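PfhB2 (Pasteurella multocida, PDB 6U8T) probably cleaves proteins as a YopT-type cysteine protease, the crystallised part being the YopT domain of a toxin. Local coordinates at residues 4-8 with 192-197; 169-174 with 184-190; 160-164 with 175-179; 32-37 with 82-86. The protein carries 1 engineered substitution. One frame throughout, in Å; residues are numbered along the deposited sequence.

In the fold
Interactions 1, 2 and 3 lie together on one side of the chain's centre, around the antiparallel sheet that includes strands 160-168, 171-176 and 180-184. Interactions 1 and 2 share helix 187-201 and touch where Trp193 CD2 lies 3.4 Å from Phe184 CZ. Interactions 2 and 3 share strand 171-176, and Phe174 CE1 meets Val163 CG2 at 3.7 Å. Interaction 4 stands apart, where helices 20-51 and 72-87 cross, its nearest atoms about 16 Å from those of interaction 3. Interaction 3 holds a His-Asp pair consistent with that of YopT-type clan CA proteases, and Cys42 of the second subunit packs on Pro177 next to it, so the probable active site may be shared between subunits.

Interaction 1 (4-8 with 192-197); sequences SVAEY and SWLKEA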
loop_
_atom_site.group_PDB
_atom_site.type_symbol
_atom_site.label_atom_id
_atom_site.label_comp_id
_atom_site.label_asym_id
_atom_site.label_seq_id
_atom_site.Cartn_x
_atom_site.Cartn_y
_atom_site.Cartn_z
ATOM N N SER C 4 -7.311 15.949 -19.773
ATOM C CA SER C 4 -8.367 16.417 -18.836
ATOM C C SER C 4 -8.091 17.831 -18.308
ATOM O O SER C 4 -9.021 18.492 -17.876
ATOM C CB SER C 4 -8.481 15.457 -17.691
ATOM O OG SER C 4 -7.264 15.409 -16.974
ATOM N N VAL C 5 -6.832 18.233 -18.286
ATOM C CA VAL C 5 -6.455 19.576 -17.765
ATOM C C VAL C 5 -7.116 20.665 -18.614
ATOM O O VAL C 5 -7.712 21.596 -18.032
ATOM C CB VAL C 5 -4.928 19.728 -17.721
ATOM C CG1 VAL C 5 -4.509 21.167 -17.509
ATOM C CG2 VAL C 5 -4.303 18.822 -16.677
ATOM N N ALA C 6 -6.992 20.572 -19.938
ATOM C CA ALA C 6 -7.502 21.583 -20.895
ATOM C C ALA C 6 -9.036 21.511 -20.934
ATOM O O ALA C 6 -9.681 22.562 -21.146
ATOM C CB ALA C 6 -6.883 21.383 -22.256
ATOM N N GLU C 7 -9.597 20.325 -20.707
ATOM C CA GLU C 7 -11.066 20.095 -20.606
ATOM C C GLU C 7 -11.637 20.925 -19.448
ATOM O O GLU C 7 -12.782 21.345 -19.539
ATOM C CB GLU C 7 -11.341 18.581 -20.515
ATOM C CG GLU C 7 -12.231 18.092 -19.360
ATOM C CD GLU C 7 -13.407 17.216 -19.757
ATOM O OE1 GLU C 7 -14.223 17.713 -20.561
ATOM O OE2 GLU C 7 -13.504 16.067 -19.251
ATOM N N TYR C 8 -10.871 21.110 -18.376
ATOM C CA TYR C 8 -11.301 21.832 -17.153
ATOM C C TYR C 8 -10.778 23.269 -17.177
ATOM O O TYR C 8 -10.777 23.916 -16.113
ATOM C CB TYR C 8 -10.858 21.046 -15.920
ATOM C CG TYR C 8 -11.776 19.897 -15.611
ATOM C CD1 TYR C 8 -12.871 20.070 -14.790
ATOM C CD2 TYR C 8 -11.585 18.655 -16.198
ATOM C CE1 TYR C 8 -13.729 19.018 -14.508
ATOM C CE2 TYR C 8 -12.432 17.593 -15.932
ATOM C CZ TYR C 8 -13.516 17.782 -15.094
ATOM O OH TYR C 8 -14.362 16.744 -14.823
ATOM N N SER C 192 -12.448 21.546 -9.280
ATOM C CA SER C 192 -13.270 20.596 -10.076
ATOM C C SER C 192 -12.365 19.564 -10.745
ATOM O O SER C 192 -12.660 18.393 -10.624
ATOM C CB SER C 192 -14.108 21.300 -11.073
ATOM O OG SER C 192 -14.841 22.289 -10.397
ATOM N N TRP C 193 -11.295 20.005 -11.404
ATOM C CA TRP C 193 -10.314 19.136 -12.098
ATOM C C TRP C 193 -9.692 18.153 -11.114
ATOM O O TRP C 193 -9.629 16.975 -11.454
ATOM C CB TRP C 193 -9.226 19.959 -12.770
ATOM C CG TRP C 193 -8.125 19.110 -13.306
ATOM C CD1 TRP C 193 -8.106 18.420 -14.485
ATOM C CD2 TRP C 193 -6.875 18.836 -12.662
ATOM N NE1 TRP C 193 -6.910 17.770 -14.631
ATOM C CE2 TRP C 193 -6.135 18.011 -13.533
ATOM C CE3 TRP C 193 -6.295 19.234 -11.459
ATOM C CZ2 TRP C 193 -4.851 17.580 -13.228
ATOM C CZ3 TRP C 193 -5.035 18.786 -11.142
ATOM C CH2 TRP C 193 -4.327 17.972 -12.018
ATOM N N LEU C 194 -9.242 18.618 -9.952
ATOM C CA LEU C 194 -8.575 17.783 -8.934
ATOM C C LEU C 194 -9.563 16.710 -8.455
ATOM O O LEU C 194 -9.172 15.520 -8.451
ATOM C CB LEU C 194 -8.091 18.650 -7.772
ATOM C CG LEU C 194 -7.040 17.985 -6.883
ATOM C CD1 LEU C 194 -5.711 17.867 -7.614
ATOM C CD2 LEU C 194 -6.839 18.733 -5.584
ATOM N N LYS C 195 -10.797 17.102 -8.133
ATOM C CA LYS C 195 -11.814 16.200 -7.533
ATOM C C LYS C 195 -12.427 15.285 -8.598
ATOM O O LYS C 195 -12.635 14.124 -8.293
ATOM C CB LYS C 195 -12.903 17.023 -6.831
ATOM C CG LYS C 195 -12.399 17.882 -5.676
ATOM C CD LYS C 195 -13.494 18.516 -4.857
ATOM C CE LYS C 195 -13.023 18.913 -3.472
ATOM N NZ LYS C 195 -14.071 19.652 -2.728
ATOM N N GLU C 196 -12.709 15.781 -9.799
ATOM C CA GLU C 196 -13.554 15.056 -10.789
ATOM C C GLU C 196 -12.688 14.294 -11.794
ATOM O O GLU C 196 -13.215 13.328 -12.336
ATOM C CB GLU C 196 -14.486 16.004 -11.532
ATOM C CG GLU C 196 -15.575 16.623 -10.667
ATOM C CD GLU C 196 -16.336 17.753 -11.368
ATOM O OE1 GLU C 196 -16.224 17.870 -12.607
ATOM O OE2 GLU C 196 -17.008 18.560 -10.679
ATOM N N ALA C 197 -11.427 14.687 -12.010
ATOM C CA ALA C 197 -10.570 14.135 -13.082
ATOM C C ALA C 197 -9.284 13.551 -12.489
ATOM O O ALA C 197 -9.098 12.332 -12.585
ATOM C CB ALA C 197 -10.284 15.194 -14.106
#
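Helix 4-7, a short N-terminal helix, lies against helix 187-201 beside strand 180-184 of the antiparallel sheet, and Tyr8, just past the helix end, makes the largest share of the contact. Trp193 CA sits over one face of the Tyr8 ring, 4.0 Å from its centroid, a CH-pi contact close to the ring normal. The indole reaches the same ring in an offset edge-to-face arrangement, with planes at 70° and the edge of Trp193 turned toward the face of Tyr8. A chi1 of 172° sets the indole opposite the backbone N of Trp193 and swings it toward the short helix, where Val5 CG2 packs obliquely against its NE1 (3.5 Å) and CZ2 (3.7 Å) side. Ala197 CB lies between Tyr8 and Ser4, 3.7 Å from Tyr8 CE2 and 4.0 Å from Ser4 CB. Beyond this pair of segments the indole also meets the rings of Phe184 and Phe198, while Val5 leans on Met182 of strand 180-184. Two polar contacts flank the apolar middle. Trp193 NE1 gives a weak hydrogen bond to Ser4 OG at 3.3 Å. At the more exposed end the Tyr8 hydroxyl donates to Glu196, using the anti lone pair of OE1, and the OH-OE1 distance is 3.1 Å.

Interaction 2 (169-174 with 184-190); sequences GEKVVF and FPSHQKF
Phe190 offers one face of its ring to Val172, whose CG1 lies 3.8 Å from the ring centroid in a CH-pi contact, while Phe184 CD1 sits in plane at its edge. The three residues belong to a strand-to-helix connection, in which strand 171-176 of the antiparallel sheet lies against the chain as it passes from the neighbouring strand 180-184, through the two-residue turn Pro185-Ser186, into helix 187-201. Phe190 CA in turn rests over a face of the Phe184 ring. The His187 ring has Glu170 OE2 above its centre on one face, with carboxylate and imidazole planes 37° apart. Phe174 approaches Phe190 obliquely, Phe174 CB being 3.7 Å from Phe190 CE1. Val172 and Phe184 form an antiparallel hydrogen-bonded pair: Val172 N to Phe184 O is 3.0 Å and Phe184 N to Val172 O is 2.8 Å, both nearly straight. Past the turn, Ser186 takes the N-cap position, its OG accepting from Lys189 N. Glu170 adds a second grip on the helix start. Bent at chi2 (-47°), its side chain folds back so that OE1 accepts from His187 N at 2.9 Å, met from above the carboxylate plane, and also from a water that itself accepts from Gln188 N. The negative carboxylate is probably favoured by the N-terminal end of the helix. Leu140 of the second subunit packs on Val172, His187 and Phe190. At the far end of the imidazole, His187 NE2 gives Gly169 O a bent hydrogen bond of 2.9 Å, with the oxygen 30° out of the ring plane.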
loop_
_atom_site.group_PDB
_atom_site.type_symbol
_atom_site.label_atom_id
_atom_site.label_comp_id
_atom_site.label_asym_id
_atom_site.label_seq_id
_atom_site.Cartn_x
_atom_site.Cartn_y
_atom_site.Cartn_z
ATOM N N GLY C 169 -3.493 34.865 -6.024
ATOM C CA GLY C 169 -4.897 35.230 -6.259
ATOM C C GLY C 169 -5.661 34.035 -6.766
ATOM O O GLY C 169 -5.607 32.957 -6.077
ATOM N N GLU C 170 -6.265 34.165 -7.949
ATOM C CA GLU C 170 -7.112 33.104 -8.575
ATOM C C GLU C 170 -6.233 32.103 -9.353
ATOM O O GLU C 170 -6.727 31.013 -9.698
ATOM C CB GLU C 170 -8.243 33.765 -9.392
ATOM C CG GLU C 170 -9.518 34.047 -8.574
ATOM C CD GLU C 170 -10.030 32.892 -7.685
ATOM O OE1 GLU C 170 -10.448 31.839 -8.253
ATOM O OE2 GLU C 170 -9.978 33.025 -6.408
ATOM N N LYS C 171 -4.959 32.422 -9.579
ATOM C CA LYS C 171 -4.022 31.540 -10.326
ATOM C C LYS C 171 -3.559 30.394 -9.418
ATOM O O LYS C 171 -2.990 30.668 -8.345
ATOM C CB LYS C 171 -2.851 32.357 -10.891
ATOM C CG LYS C 171 -1.547 31.619 -11.157
ATOM C CD LYS C 171 -0.738 32.226 -12.295
ATOM C CE LYS C 171 0.716 31.807 -12.253
ATOM N NZ LYS C 171 1.193 31.356 -13.583
ATOM N N VAL C 172 -3.762 29.159 -9.866
ATOM C CA VAL C 172 -3.254 27.926 -9.190
ATOM C C VAL C 172 -2.265 27.228 -10.119
ATOM O O VAL C 172 -2.649 26.884 -11.243
ATOM C CB VAL C 172 -4.390 26.974 -8.776
ATOM C CG1 VAL C 172 -3.851 25.831 -7.932
ATOM C CG2 VAL C 172 -5.499 27.700 -8.038
ATOM N N VAL C 173 -1.022 27.074 -9.676
ATOM C CA VAL C 173 -0.033 26.220 -10.381
ATOM C C VAL C 173 0.135 24.951 -9.550
ATOM O O VAL C 173 0.466 25.070 -8.377
ATOM C CB VAL C 173 1.298 26.953 -10.612
ATOM C CG1 VAL C 173 2.250 26.106 -11.428
ATOM C CG2 VAL C 173 1.078 28.289 -11.298
ATOM N N PHE C 174 -0.135 23.780 -10.132
ATOM C CA PHE C 174 -0.048 22.464 -9.458
ATOM C C PHE C 174 1.075 21.657 -10.108
ATOM O O PHE C 174 1.127 21.611 -11.338
ATOM C CB PHE C 174 -1.392 21.748 -9.550
ATOM C CG PHE C 174 -1.412 20.404 -8.869
ATOM C CD1 PHE C 174 -1.301 20.313 -7.496
ATOM C CD2 PHE C 174 -1.538 19.239 -9.597
ATOM C CE1 PHE C 174 -1.319 19.079 -6.862
ATOM C CE2 PHE C 174 -1.515 18.004 -8.971
ATOM C CZ PHE C 174 -1.435 17.926 -7.610
ATOM N N PHE C 184 -4.043 26.633 -13.662
ATOM C CA PHE C 184 -5.494 26.940 -13.730
ATOM C C PHE C 184 -5.689 28.423 -13.448
ATOM O O PHE C 184 -5.070 28.965 -12.541
ATOM C CB PHE C 184 -6.279 26.047 -12.772
ATOM C CG PHE C 184 -6.184 24.582 -13.106
ATOM C CD1 PHE C 184 -5.129 23.825 -12.626
ATOM C CD2 PHE C 184 -7.116 23.976 -13.943
ATOM C CE1 PHE C 184 -5.017 22.489 -12.959
ATOM C CE2 PHE C 184 -7.007 22.630 -14.260
ATOM C CZ PHE C 184 -5.954 21.895 -13.769
ATOM N N PRO C 185 -6.524 29.125 -14.247
ATOM C CA PRO C 185 -6.730 30.556 -14.052
ATOM C C PRO C 185 -7.726 30.925 -12.939
ATOM O O PRO C 185 -7.868 32.121 -12.693
ATOM C CB PRO C 185 -7.254 30.981 -15.434
ATOM C CG PRO C 185 -8.052 29.776 -15.899
ATOM C CD PRO C 185 -7.278 28.582 -15.398
ATOM N N SER C 186 -8.400 29.944 -12.328
ATOM C CA SER C 186 -9.338 30.127 -11.182
ATOM C C SER C 186 -9.226 28.948 -10.195
ATOM O O SER C 186 -8.852 27.837 -10.629
ATOM C CB SER C 186 -10.754 30.276 -11.666
ATOM O OG SER C 186 -11.283 29.018 -12.073
ATOM N N HIS C 187 -9.542 29.179 -8.917
ATOM C CA HIS C 187 -9.630 28.125 -7.865
ATOM C C HIS C 187 -10.681 27.096 -8.270
ATOM O O HIS C 187 -10.396 25.909 -8.129
ATOM C CB HIS C 187 -9.969 28.708 -6.483
ATOM C CG HIS C 187 -8.821 29.420 -5.818
ATOM N ND1 HIS C 187 -8.726 29.585 -4.419
ATOM C CD2 HIS C 187 -7.709 29.980 -6.341
ATOM C CE1 HIS C 187 -7.641 30.319 -4.183
ATOM N NE2 HIS C 187 -6.991 30.530 -5.285
ATOM N N GLN C 188 -11.841 27.541 -8.744
ATOM C CA GLN C 188 -12.984 26.659 -9.122
ATOM C C GLN C 188 -12.475 25.620 -10.136
ATOM O O GLN C 188 -12.739 24.413 -9.951
ATOM C CB GLN C 188 -14.136 27.491 -9.699
ATOM C CG GLN C 188 -15.532 27.050 -9.279
ATOM C CD GLN C 188 -15.739 25.597 -9.583
ATOM O OE1 GLN C 188 -15.469 24.735 -8.753
ATOM N NE2 GLN C 188 -16.060 25.312 -10.832
ATOM N N LYS C 189 -11.772 26.077 -11.174
ATOM C CA LYS C 189 -11.321 25.207 -12.283
ATOM C C LYS C 189 -10.344 24.155 -11.741
ATOM O O LYS C 189 -10.488 22.974 -12.117
ATOM C CB LYS C 189 -10.749 26.062 -13.412
ATOM C CG LYS C 189 -11.822 26.767 -14.226
ATOM C CD LYS C 189 -11.267 27.645 -15.315
ATOM C CE LYS C 189 -12.344 28.395 -16.059
ATOM N NZ LYS C 189 -11.846 29.703 -16.539
ATOM N N PHE C 190 -9.421 24.557 -10.865
ATOM C CA PHE C 190 -8.475 23.642 -10.175
ATOM C C PHE C 190 -9.233 22.629 -9.303
ATOM O O PHE C 190 -8.933 21.433 -9.379
ATOM C CB PHE C 190 -7.453 24.410 -9.334
ATOM C CG PHE C 190 -6.613 23.509 -8.466
ATOM C CD1 PHE C 190 -5.591 22.750 -9.018
ATOM C CD2 PHE C 190 -6.884 23.374 -7.114
ATOM C CE1 PHE C 190 -4.828 21.901 -8.227
ATOM C CE2 PHE C 190 -6.131 22.511 -6.331
ATOM C CZ PHE C 190 -5.097 21.789 -6.882
HETATM O O HOH W 1 -12.738 30.300 -8.707
#

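Interaction 3 (160-164 with 175-179); sequences SHTVS and FDPNF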
loop_
_atom_site.group_PDB
_atom_site.type_symbol
_atom_site.label_atom_id
_atom_site.label_comp_id
_atom_site.label_asym_id
_atom_site.label_seq_id
_atom_site.Cartn_x
_atom_site.Cartn_y
_atom_site.Cartn_z
ATOM N N SER C 160 4.303 6.769 -0.023
ATOM C CA SER C 160 4.119 8.230 0.147
ATOM C C SER C 160 4.450 8.936 -1.168
ATOM O O SER C 160 5.306 8.436 -1.927
ATOM C CB SER C 160 4.959 8.695 1.266
ATOM O OG SER C 160 4.593 8.011 2.462
ATOM N N HIS C 161 3.757 10.034 -1.445
ATOM C CA HIS C 161 4.008 10.881 -2.632
ATOM C C HIS C 161 4.035 12.337 -2.174
ATOM O O HIS C 161 3.357 12.669 -1.176
ATOM C CB HIS C 161 2.963 10.605 -3.713
ATOM C CG HIS C 161 3.255 11.300 -4.990
ATOM N ND1 HIS C 161 4.500 11.262 -5.574
ATOM C CD2 HIS C 161 2.469 12.031 -5.806
ATOM C CE1 HIS C 161 4.477 11.938 -6.702
ATOM N NE2 HIS C 161 3.237 12.421 -6.877
ATOM N N THR C 162 4.806 13.158 -2.881
ATOM C CA THR C 162 4.886 14.617 -2.687
ATOM C C THR C 162 4.486 15.294 -3.993
ATOM O O THR C 162 5.039 14.936 -5.040
ATOM C CB THR C 162 6.287 15.057 -2.252
ATOM O OG1 THR C 162 6.675 14.210 -1.171
ATOM C CG2 THR C 162 6.351 16.509 -1.849
ATOM N N VAL C 163 3.577 16.254 -3.889
ATOM C CA VAL C 163 3.238 17.218 -4.965
ATOM C C VAL C 163 3.414 18.619 -4.378
ATOM O O VAL C 163 3.711 18.735 -3.158
ATOM C CB VAL C 163 1.822 16.951 -5.507
ATOM C CG1 VAL C 163 1.729 15.584 -6.156
ATOM C CG2 VAL C 163 0.744 17.112 -4.455
ATOM N N SER C 164 3.268 19.651 -5.193
ATOM C CA SER C 164 3.416 21.048 -4.743
ATOM C C SER C 164 2.468 21.955 -5.517
ATOM O O SER C 164 1.899 21.553 -6.512
ATOM C CB SER C 164 4.845 21.484 -4.837
ATOM O OG SER C 164 5.352 21.272 -6.132
ATOM N N PHE C 175 1.977 21.076 -9.321
ATOM C CA PHE C 175 3.140 20.328 -9.851
ATOM C C PHE C 175 3.172 18.948 -9.210
ATOM O O PHE C 175 3.194 18.845 -7.966
ATOM C CB PHE C 175 4.450 21.096 -9.635
ATOM C CG PHE C 175 5.667 20.302 -10.034
ATOM C CD1 PHE C 175 6.001 20.120 -11.369
ATOM C CD2 PHE C 175 6.457 19.692 -9.068
ATOM C CE1 PHE C 175 7.102 19.359 -11.727
ATOM C CE2 PHE C 175 7.564 18.938 -9.438
ATOM C CZ PHE C 175 7.889 18.782 -10.761
ATOM N N ASP C 176 3.157 17.925 -10.058
ATOM C CA ASP C 176 3.273 16.498 -9.667
ATOM C C ASP C 176 4.463 15.892 -10.404
ATOM O O ASP C 176 4.407 15.670 -11.608
ATOM C CB ASP C 176 1.973 15.763 -9.967
ATOM C CG ASP C 176 1.953 14.348 -9.432
ATOM O OD1 ASP C 176 3.049 13.828 -9.118
ATOM O OD2 ASP C 176 0.853 13.811 -9.278
ATOM N N PRO C 177 5.578 15.618 -9.703
ATOM C CA PRO C 177 6.783 15.094 -10.335
ATOM C C PRO C 177 6.559 13.777 -11.098
ATOM O O PRO C 177 7.464 13.380 -11.803
ATOM C CB PRO C 177 7.769 14.828 -9.191
ATOM C CG PRO C 177 7.146 15.370 -7.941
ATOM C CD PRO C 177 5.739 15.817 -8.267
ATOM N N ASN C 178 5.390 13.149 -10.904
ATOM C CA ASN C 178 4.961 11.895 -11.589
ATOM C C ASN C 178 4.321 12.221 -12.952
ATOM O O ASN C 178 4.109 11.263 -13.717
ATOM C CB ASN C 178 3.933 11.106 -10.773
ATOM C CG ASN C 178 4.555 10.155 -9.773
ATOM O OD1 ASN C 178 5.789 10.113 -9.639
ATOM N ND2 ASN C 178 3.707 9.410 -9.061
ATOM N N PHE C 179 3.949 13.480 -13.207
ATOM C CA PHE C 179 3.210 13.883 -14.438
ATOM C C PHE C 179 3.762 15.185 -15.025
ATOM O O PHE C 179 4.115 15.193 -16.214
ATOM C CB PHE C 179 1.711 13.992 -14.155
ATOM C CG PHE C 179 1.078 12.698 -13.732
ATOM C CD1 PHE C 179 0.802 11.702 -14.645
ATOM C CD2 PHE C 179 0.728 12.491 -12.417
ATOM C CE1 PHE C 179 0.194 10.521 -14.257
ATOM C CE2 PHE C 179 0.134 11.302 -12.010
ATOM C CZ PHE C 179 -0.123 10.313 -12.933
#
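His161 reaches across from strand 160-168 to the end of strand 171-176, where its NE2 donates to Asp176 OD1 at 2.7 Å. The carboxylate oxygen lies in the plane of the imidazole, while the donor meets OD1 on its syn side, 33° out of the carboxylate plane. One face of the His161 ring is covered by Asn178, whose ND2 stands 3.5 Å from CE1, with amide and ring planes 22° apart. OD1 also accepts from Asn178 N at 3.0 Å, which closes an Asx turn; the two donors come from opposite faces of the carboxylate, and OD2 is held by Tyr204 OH, so Asp176 is fixed at both oxygens. Next along, Thr162 meets Pro177 through its backbone, O to CD at 3.4 Å, while its hydroxyl turns to Glu39 of the second subunit. Val163 lies beside the carboxylate: CG1, anti to the carbonyl carbon (chi1 -63°), touches Asp176 CG at 3.5 Å and gives that polar group an apolar wall. Ser164 pairs with Phe175 as an antiparallel hydrogen-bonded pair, Ser164 N to Phe175 O and Phe175 N to Ser164 O both 2.9 Å. Its OG, buried at the edge of the Phe175 ring, has no hydrogen-bonding partner in the model. Trp45 of the second subunit stacks on Phe175. A histidine and an aspartate joined across neighbouring strands, with Cys42 of the second subunit packed on the adjoining Pro177, are consistent with the Cys-His-Asp triad of YopT-type clan CA cysteine proteases, here probably assembled from two chains.

Interaction 4 (32-37 with 82-86); sequences DTQHGV and QTEFM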
loop_
_atom_site.group_PDB
_atom_site.type_symbol
_atom_site.label_atom_id
_atom_site.label_comp_id
_atom_site.label_asym_id
_atom_site.label_seq_id
_atom_site.Cartn_x
_atom_site.Cartn_y
_atom_site.Cartn_z
ATOM N N ASP C 32 -3.257 -5.134 -7.191
ATOM C CA ASP C 32 -4.704 -5.478 -7.180
ATOM C C ASP C 32 -4.894 -6.895 -7.751
ATOM O O ASP C 32 -5.556 -7.704 -7.087
ATOM C CB ASP C 32 -5.512 -4.436 -7.949
ATOM C CG ASP C 32 -6.998 -4.475 -7.615
ATOM O OD1 ASP C 32 -7.348 -4.412 -6.428
ATOM O OD2 ASP C 32 -7.798 -4.586 -8.545
ATOM N N THR C 33 -4.343 -7.189 -8.934
ATOM C CA THR C 33 -4.511 -8.501 -9.606
ATOM C C THR C 33 -3.946 -9.601 -8.693
ATOM O O THR C 33 -4.518 -10.700 -8.629
ATOM C CB THR C 33 -3.815 -8.539 -10.973
ATOM O OG1 THR C 33 -4.526 -7.673 -11.848
ATOM C CG2 THR C 33 -3.795 -9.910 -11.604
ATOM N N GLN C 34 -2.797 -9.331 -8.083
ATOM C CA GLN C 34 -2.029 -10.283 -7.256
ATOM C C GLN C 34 -2.805 -10.590 -5.956
ATOM O O GLN C 34 -2.682 -11.705 -5.438
ATOM C CB GLN C 34 -0.624 -9.730 -7.028
ATOM C CG GLN C 34 0.389 -10.827 -6.747
ATOM C CD GLN C 34 0.502 -11.792 -7.898
ATOM O OE1 GLN C 34 0.543 -11.405 -9.048
ATOM N NE2 GLN C 34 0.593 -13.069 -7.593
ATOM N N HIS C 35 -3.640 -9.680 -5.500
ATOM C CA HIS C 35 -4.595 -9.952 -4.400
ATOM C C HIS C 35 -5.567 -11.061 -4.845
ATOM O O HIS C 35 -5.773 -12.027 -4.091
ATOM C CB HIS C 35 -5.271 -8.668 -3.906
ATOM C CG HIS C 35 -6.212 -8.920 -2.774
ATOM N ND1 HIS C 35 -7.420 -8.272 -2.659
ATOM C CD2 HIS C 35 -6.169 -9.823 -1.759
ATOM C CE1 HIS C 35 -8.050 -8.700 -1.592
ATOM N NE2 HIS C 35 -7.313 -9.652 -1.017
ATOM N N GLY C 36 -6.135 -10.922 -6.036
ATOM C CA GLY C 36 -6.986 -11.942 -6.679
ATOM C C GLY C 36 -6.328 -13.325 -6.667
ATOM O O GLY C 36 -7.002 -14.329 -6.277
ATOM N N VAL C 37 -5.068 -13.374 -7.103
ATOM C CA VAL C 37 -4.310 -14.649 -7.250
ATOM C C VAL C 37 -4.035 -15.229 -5.849
ATOM O O VAL C 37 -4.108 -16.437 -5.701
ATOM C CB VAL C 37 -2.995 -14.442 -8.024
ATOM C CG1 VAL C 37 -2.154 -15.706 -8.042
ATOM C CG2 VAL C 37 -3.274 -13.978 -9.432
ATOM N N GLN C 82 -10.130 -16.503 -9.449
ATOM C CA GLN C 82 -9.510 -15.171 -9.377
ATOM C C GLN C 82 -10.329 -14.189 -10.261
ATOM O O GLN C 82 -10.606 -13.090 -9.836
ATOM C CB GLN C 82 -8.065 -15.294 -9.822
ATOM C CG GLN C 82 -7.351 -13.953 -9.898
ATOM C CD GLN C 82 -6.265 -13.997 -10.944
ATOM O OE1 GLN C 82 -5.660 -15.043 -11.196
ATOM N NE2 GLN C 82 -5.871 -12.838 -11.407
ATOM N N THR C 83 -10.687 -14.598 -11.471
ATOM C CA THR C 83 -11.555 -13.866 -12.424
ATOM C C THR C 83 -12.891 -13.495 -11.764
ATOM O O THR C 83 -13.261 -12.318 -11.842
ATOM C CB THR C 83 -11.766 -14.738 -13.660
ATOM O OG1 THR C 83 -10.602 -14.336 -14.363
ATOM C CG2 THR C 83 -13.056 -14.525 -14.411
ATOM N N GLU C 84 -13.594 -14.471 -11.207
ATOM C CA GLU C 84 -14.870 -14.260 -10.483
ATOM C C GLU C 84 -14.649 -13.237 -9.344
ATOM O O GLU C 84 -15.401 -12.235 -9.263
ATOM C CB GLU C 84 -15.422 -15.609 -10.033
ATOM C CG GLU C 84 -16.028 -16.380 -11.192
ATOM C CD GLU C 84 -16.143 -17.882 -11.024
ATOM O OE1 GLU C 84 -15.838 -18.371 -9.901
ATOM O OE2 GLU C 84 -16.505 -18.563 -12.029
ATOM N N PHE C 85 -13.590 -13.421 -8.575
ATOM C CA PHE C 85 -13.218 -12.534 -7.448
ATOM C C PHE C 85 -13.041 -11.092 -7.930
ATOM O O PHE C 85 -13.539 -10.149 -7.334
ATOM C CB PHE C 85 -11.977 -13.085 -6.764
ATOM C CG PHE C 85 -11.520 -12.262 -5.593
ATOM C CD1 PHE C 85 -11.961 -12.568 -4.314
ATOM C CD2 PHE C 85 -10.598 -11.244 -5.752
ATOM C CE1 PHE C 85 -11.499 -11.868 -3.211
ATOM C CE2 PHE C 85 -10.154 -10.530 -4.651
ATOM C CZ PHE C 85 -10.604 -10.849 -3.384
HETATM N N MSE C 86 -12.352 -10.953 -9.052
HETATM C CA MSE C 86 -12.001 -9.676 -9.662
HETATM C C MSE C 86 -13.248 -8.970 -10.190
HETATM O O MSE C 86 -13.263 -7.755 -10.216
HETATM C CB MSE C 86 -11.062 -9.919 -10.852
HETATM C CG MSE C 86 -9.844 -9.053 -10.925
HETATM SE SE MSE C 86 -8.490 -9.767 -9.725
HETATM C CE MSE C 86 -8.654 -8.802 -8.001
#
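Phe85 and His35 form the aromatic part of the contact, an edge-to-face pair with planes at 87° and centroids 5.4 Å apart. The phenyl edge points at the imidazole face, bringing Phe85 CZ to 3.8 Å from His35 CE1. A chi1 of -179° at Phe85 sends its ring across to that face, and the two side chains cross at about a right angle. Backbone contacts come next, centred on Gly36. Here the lack of a side chain leaves room for Met86 SE and Gln82 CG, the latter 3.4 Å from Gly36 C, while Phe85 CD2 lies 3.8 Å from Gly36 CA. This is a helix-helix crossing between helix 20-51 and helix 72-87, whose short segments run at 127° to each other with axes 9.0 Å apart at closest approach; Leu97 and Thr98 of helix 91-104 cover Phe85 from a third helix. The remaining contacts are van der Waals ones made by long side chains. Gln82, extended beyond CG, runs alongside Val37, pointing the same way, and its amide is flanked by two methyls: OE1 is 3.2 Å from Val37 CG2, and NE2 lies 3.6 Å from Thr33 CG2. Selenomethionine Met86 bends at chi2 and chi3 to lay its SE near Gly36 CA, with CE 3.4 Å from Asp32 O.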